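Local coordinates for switch-activating protein 1 (Schizosaccharomyces pombe, PDB 5JDK), which binds specific DNA sequences as a homodimer, among them the mating-type switch-activating site SAS1 and a replication fork barrier in the rDNA, where it blocks forks, at residues 89-92 with 93-96; 109-112 with 113-117. All blocks are in the same frame, centred on the assembly; numbering follows the deposited sequence.

Contact 1: 89-92 with 93-96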
loop_
_atom_site.group_PDB
_atom_site.type_symbol
_atom_site.label_atom_id
_atom_site.label_comp_id
_atom_site.label_asym_id
_atom_site.label_seq_id
_atom_site.Cartn_x
_atom_site.Cartn_y
_atom_site.Cartn_z
ATOM N N MET A 89 -0.900 0.179 6.005
ATOM C CA MET A 89 0.337 0.900 6.284
ATOM C C MET A 89 0.459 1.308 7.750
ATOM O O MET A 89 1.573 1.330 8.293
ATOM C CB MET A 89 0.455 2.104 5.355
ATOM C CG MET A 89 0.569 1.735 3.879
ATOM S SD MET A 89 1.960 0.651 3.469
ATOM C CE MET A 89 3.342 1.763 3.734
ATOM N N ARG A 90 -0.655 1.634 8.404
ATOM C CA ARG A 90 -0.607 1.938 9.825
ATOM C C ARG A 90 -0.206 0.705 10.621
ATOM O O ARG A 90 0.650 0.777 11.520
ATOM C CB ARG A 90 -1.959 2.464 10.292
ATOM C CG ARG A 90 -1.916 2.887 11.735
ATOM C CD ARG A 90 -3.153 3.643 12.138
ATOM N NE ARG A 90 -3.150 3.939 13.570
ATOM C CZ ARG A 90 -2.607 5.024 14.121
ATOM N NH1 ARG A 90 -1.999 5.927 13.366
ATOM N NH2 ARG A 90 -2.659 5.189 15.435
ATOM N N VAL A 91 -0.796 -0.444 10.283
ATOM C CA VAL A 91 -0.410 -1.687 10.935
ATOM C C VAL A 91 1.049 -1.999 10.651
ATOM O O VAL A 91 1.775 -2.451 11.540
ATOM C CB VAL A 91 -1.357 -2.828 10.526
ATOM C CG1 VAL A 91 -0.815 -4.172 10.989
ATOM C CG2 VAL A 91 -2.742 -2.567 11.103
ATOM N N TYR A 92 1.518 -1.720 9.434
ATOM C CA TYR A 92 2.927 -1.916 9.120
ATOM C C TYR A 92 3.825 -1.101 10.043
ATOM O O TYR A 92 4.823 -1.612 10.567
ATOM C CB TYR A 92 3.186 -1.571 7.658
ATOM C CG TYR A 92 4.651 -1.665 7.269
ATOM C CD1 TYR A 92 5.332 -0.573 6.751
ATOM C CD2 TYR A 92 5.340 -2.856 7.406
ATOM C CE1 TYR A 92 6.671 -0.675 6.377
ATOM C CE2 TYR A 92 6.677 -2.965 7.054
ATOM C CZ TYR A 92 7.332 -1.871 6.537
ATOM O OH TYR A 92 8.660 -1.956 6.172
ATOM N N GLU A 93 3.495 0.176 10.255
ATOM C CA GLU A 93 4.315 0.981 11.157
ATOM C C GLU A 93 4.288 0.424 12.574
ATOM O O GLU A 93 5.300 0.459 13.284
ATOM C CB GLU A 93 3.892 2.446 11.103
ATOM C CG GLU A 93 4.203 3.120 9.762
ATOM C CD GLU A 93 5.688 3.292 9.494
ATOM O OE1 GLU A 93 6.471 3.362 10.466
ATOM O OE2 GLU A 93 6.071 3.383 8.317
ATOM N N GLN A 94 3.147 -0.106 13.001
ATOM C CA GLN A 94 3.092 -0.752 14.312
ATOM C C GLN A 94 3.972 -1.999 14.358
ATOM O O GLN A 94 4.683 -2.239 15.351
ATOM C CB GLN A 94 1.641 -1.064 14.660
ATOM C CG GLN A 94 0.851 0.228 14.852
ATOM C CD GLN A 94 -0.641 0.035 14.986
ATOM O OE1 GLN A 94 -1.154 -1.084 14.911
ATOM N NE2 GLN A 94 -1.351 1.143 15.186
ATOM N N ARG A 95 3.948 -2.796 13.291
ATOM C CA ARG A 95 4.817 -3.960 13.214
ATOM C C ARG A 95 6.278 -3.549 13.278
ATOM O O ARG A 95 7.075 -4.184 13.973
ATOM C CB ARG A 95 4.522 -4.763 11.944
ATOM C CG ARG A 95 3.169 -5.462 12.000
ATOM C CD ARG A 95 2.795 -6.169 10.696
ATOM N NE ARG A 95 3.869 -7.039 10.234
ATOM C CZ ARG A 95 4.195 -8.190 10.805
ATOM N NH1 ARG A 95 3.483 -8.682 11.815
ATOM N NH2 ARG A 95 5.241 -8.858 10.354
ATOM N N LEU A 96 6.662 -2.477 12.585
ATOM C CA LEU A 96 8.049 -2.026 12.655
ATOM C C LEU A 96 8.404 -1.624 14.075
ATOM O O LEU A 96 9.498 -1.938 14.569
ATOM C CB LEU A 96 8.276 -0.842 11.714
ATOM C CG LEU A 96 8.253 -1.135 10.218
ATOM C CD1 LEU A 96 8.486 0.150 9.446
ATOM C CD2 LEU A 96 9.294 -2.161 9.844
HETATM O O HOH W 1 4.153 2.778 6.731
HETATM O O HOH W 2 -3.825 2.527 15.820
#
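Tyr-92 and Leu-96 meet one turn apart on helix 78-98 of the N-terminal DNA-binding domain, a worked example of i to i+4 pairing on an alpha-helix. The helix itself is held by four backbone bonds of this spacing, from Glu-93 N to Met-89 O through to Leu-96 N on Tyr-92 O, the last at 2.9 Å.

The apolar part is a CH-pi contact: Leu-96 CD1 sits over one face of the phenol ring, 4.0 Å from its centroid, while CD2 approaches the Tyr-92 hydroxyl end. A chi1 of 176° sets the Tyr-92 ring beside its carbonyl carbon, where Leu-96 can lie over it; the ring also packs on Asp-113, Cys-116 and Asp-117 of helix 107-131. Replacing the tyrosine by an alanine would probably leave the Leu-96 methyls without the ring they lie over and open a gap toward helix 107-131.

Water links the polar side chains. Glu-93 CG, anti to the carbonyl carbon (chi1 -68°), lies 3.5 Å from Met-89 O, and a bend at chi2 turns the carboxylate toward a water that donates to OE2 at 2.6 Å and weakly to Met-89 O. The same OE2 forms a salt bridge with Lys-120. On the exposed flank the Arg-90 guanidinium and the Gln-94 amide, their planes 76° apart, are joined by a second water that accepts from Arg-90 NE at 2.7 Å and from Gln-94 NE2 at 2.9 Å.

Contact 2: 109-112 with 113-117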
loop_
_atom_site.group_PDB
_atom_site.type_symbol
_atom_site.label_atom_id
_atom_site.label_comp_id
_atom_site.label_asym_id
_atom_site.label_seq_id
_atom_site.Cartn_x
_atom_site.Cartn_y
_atom_site.Cartn_z
ATOM N N GLU A 109 3.899 -12.864 6.160
ATOM C CA GLU A 109 4.130 -11.590 6.813
ATOM C C GLU A 109 5.354 -10.906 6.225
ATOM O O GLU A 109 5.362 -9.681 6.048
ATOM C CB GLU A 109 4.193 -11.743 8.330
ATOM C CG GLU A 109 5.514 -12.147 8.901
ATOM C CD GLU A 109 5.371 -12.505 10.362
ATOM O OE1 GLU A 109 5.220 -13.700 10.654
ATOM O OE2 GLU A 109 5.376 -11.595 11.219
ATOM N N ASP A 110 6.372 -11.684 5.851
ATOM C CA ASP A 110 7.528 -11.083 5.203
ATOM C C ASP A 110 7.152 -10.435 3.869
ATOM O O ASP A 110 7.642 -9.339 3.544
ATOM C CB ASP A 110 8.620 -12.129 4.991
ATOM C CG ASP A 110 9.351 -12.531 6.284
ATOM O OD1 ASP A 110 9.094 -11.968 7.368
ATOM O OD2 ASP A 110 10.216 -13.434 6.174
ATOM N N GLU A 111 6.304 -11.098 3.071
ATOM C CA GLU A 111 5.909 -10.514 1.789
ATOM C C GLU A 111 5.119 -9.234 1.999
ATOM O O GLU A 111 5.376 -8.214 1.341
ATOM C CB GLU A 111 5.097 -11.481 0.923
ATOM C CG GLU A 111 4.775 -10.791 -0.410
ATOM C CD GLU A 111 4.044 -11.628 -1.423
ATOM O OE1 GLU A 111 3.565 -12.728 -1.092
ATOM O OE2 GLU A 111 3.951 -11.146 -2.576
ATOM N N LEU A 112 4.134 -9.256 2.900
ATOM C CA LEU A 112 3.359 -8.037 3.098
ATOM C C LEU A 112 4.247 -6.911 3.612
ATOM O O LEU A 112 4.139 -5.766 3.159
ATOM C CB LEU A 112 2.161 -8.283 4.018
ATOM C CG LEU A 112 1.189 -7.101 4.136
ATOM C CD1 LEU A 112 0.708 -6.597 2.810
ATOM C CD2 LEU A 112 -0.009 -7.493 4.987
ATOM N N ASP A 113 5.144 -7.215 4.543
ATOM C CA ASP A 113 6.046 -6.187 5.041
ATOM C C ASP A 113 6.909 -5.624 3.914
ATOM O O ASP A 113 7.168 -4.413 3.875
ATOM C CB ASP A 113 6.936 -6.755 6.149
ATOM C CG ASP A 113 6.218 -6.937 7.488
ATOM O OD1 ASP A 113 5.076 -6.457 7.666
ATOM O OD2 ASP A 113 6.845 -7.552 8.377
ATOM N N GLN A 114 7.406 -6.489 3.017
ATOM C CA GLN A 114 8.252 -6.011 1.923
ATOM C C GLN A 114 7.472 -5.111 0.978
ATOM O O GLN A 114 7.978 -4.067 0.529
ATOM C CB GLN A 114 8.851 -7.196 1.168
ATOM C CG GLN A 114 9.845 -6.798 0.085
ATOM C CD GLN A 114 9.186 -6.270 -1.181
ATOM O OE1 GLN A 114 9.572 -5.221 -1.701
ATOM N NE2 GLN A 114 8.194 -6.997 -1.686
ATOM N N LEU A 115 6.236 -5.492 0.665
ATOM C CA LEU A 115 5.390 -4.645 -0.166
ATOM C C LEU A 115 5.141 -3.299 0.501
ATOM O O LEU A 115 5.192 -2.253 -0.157
ATOM C CB LEU A 115 4.074 -5.364 -0.453
ATOM C CG LEU A 115 4.198 -6.588 -1.350
ATOM C CD1 LEU A 115 2.945 -7.438 -1.262
ATOM C CD2 LEU A 115 4.447 -6.174 -2.794
ATOM N N CYS A 116 4.869 -3.314 1.802
ATOM C CA CYS A 116 4.664 -2.076 2.528
ATOM C C CYS A 116 5.921 -1.210 2.525
ATOM O O CYS A 116 5.837 0.012 2.375
ATOM C CB CYS A 116 4.219 -2.381 3.954
ATOM S SG CYS A 116 2.562 -3.091 4.068
ATOM N N ASP A 117 7.094 -1.811 2.705
ATOM C CA ASP A 117 8.333 -1.043 2.645
ATOM C C ASP A 117 8.471 -0.349 1.294
ATOM O O ASP A 117 8.844 0.833 1.216
ATOM C CB ASP A 117 9.515 -1.986 2.876
ATOM C CG ASP A 117 10.842 -1.294 2.705
ATOM O OD1 ASP A 117 11.210 -0.485 3.576
ATOM O OD2 ASP A 117 11.511 -1.542 1.681
HETATM O O HOH W 3 8.748 -9.519 8.630
#
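Glu-111 and Leu-115 run side by side on helix 107-131, the last helix of the domain, and show how an acid and a leucine at i and i+4 pack through the acid's methylene stem. Backbone bonds of that spacing join Asp-113 N to Glu-109 O, Gln-114 N to Asp-110 O, Leu-115 N to Glu-111 O and Cys-116 N to Leu-112 O, each at 2.9 Å.

Among the apolar contacts, Leu-115 CD1 lies against that stem, 3.9 Å from Glu-111 CG. The glutamate chain is extended, with CG opposite the backbone N (chi1 -178°), which keeps the carboxylate alongside the leucine, where OE2 forms a salt bridge with Arg-42 NE of helix 34-46. Leu-112 likewise leans along the helix, its CD1 4.2 Å from Cys-116 SG, and packs on Leu-34 and Met-41, whereas Cys-116 turns to Ile-88 and Tyr-92 of helix 78-98.

On the acidic flank, Arg-95 forms salt bridges with Glu-109 OE2 and Asp-113 OD2 that are likely to ease the like charges of this pair, while Glu-109 OE1 and Asp-110 OD1 are hydrogen-bonded to Thr-106 N and Thr-105 OG1 respectively. A chi1 of -76° brings the carboxylate carbon of Asp-113, CG, to 3.2 Å from Glu-109 O. Between the two aspartates a water donates to both carboxylates, 2.8 Å from Asp-110 OD1 and 2.7 Å from Asp-113 OD2.

Overall arrangement
Contact 1 closes before contact 2 opens, and the two sit on successive helices, 78-98 and 107-131, with their centres 10 Å apart. They meet directly. Arg-95 of contact 1 reaches across with NH2 to two acids of contact 2, 2.9 Å from Asp-113 OD2 and 2.9 Å from Glu-109 OE2. Beside these salt bridges the helices touch by van der Waals packing, where Met-89 CE lies 3.3 Å from Cys-116 O and Tyr-92 OH lies 3.4 Å from Asp-117 CB. A glycerol, probably from the crystallisation liquor, lies about 4 Å from the Met-89 side chain. The i to i+4 spacing of Glu-109 and Asp-113 sets both carboxylates where one arginine can reach them.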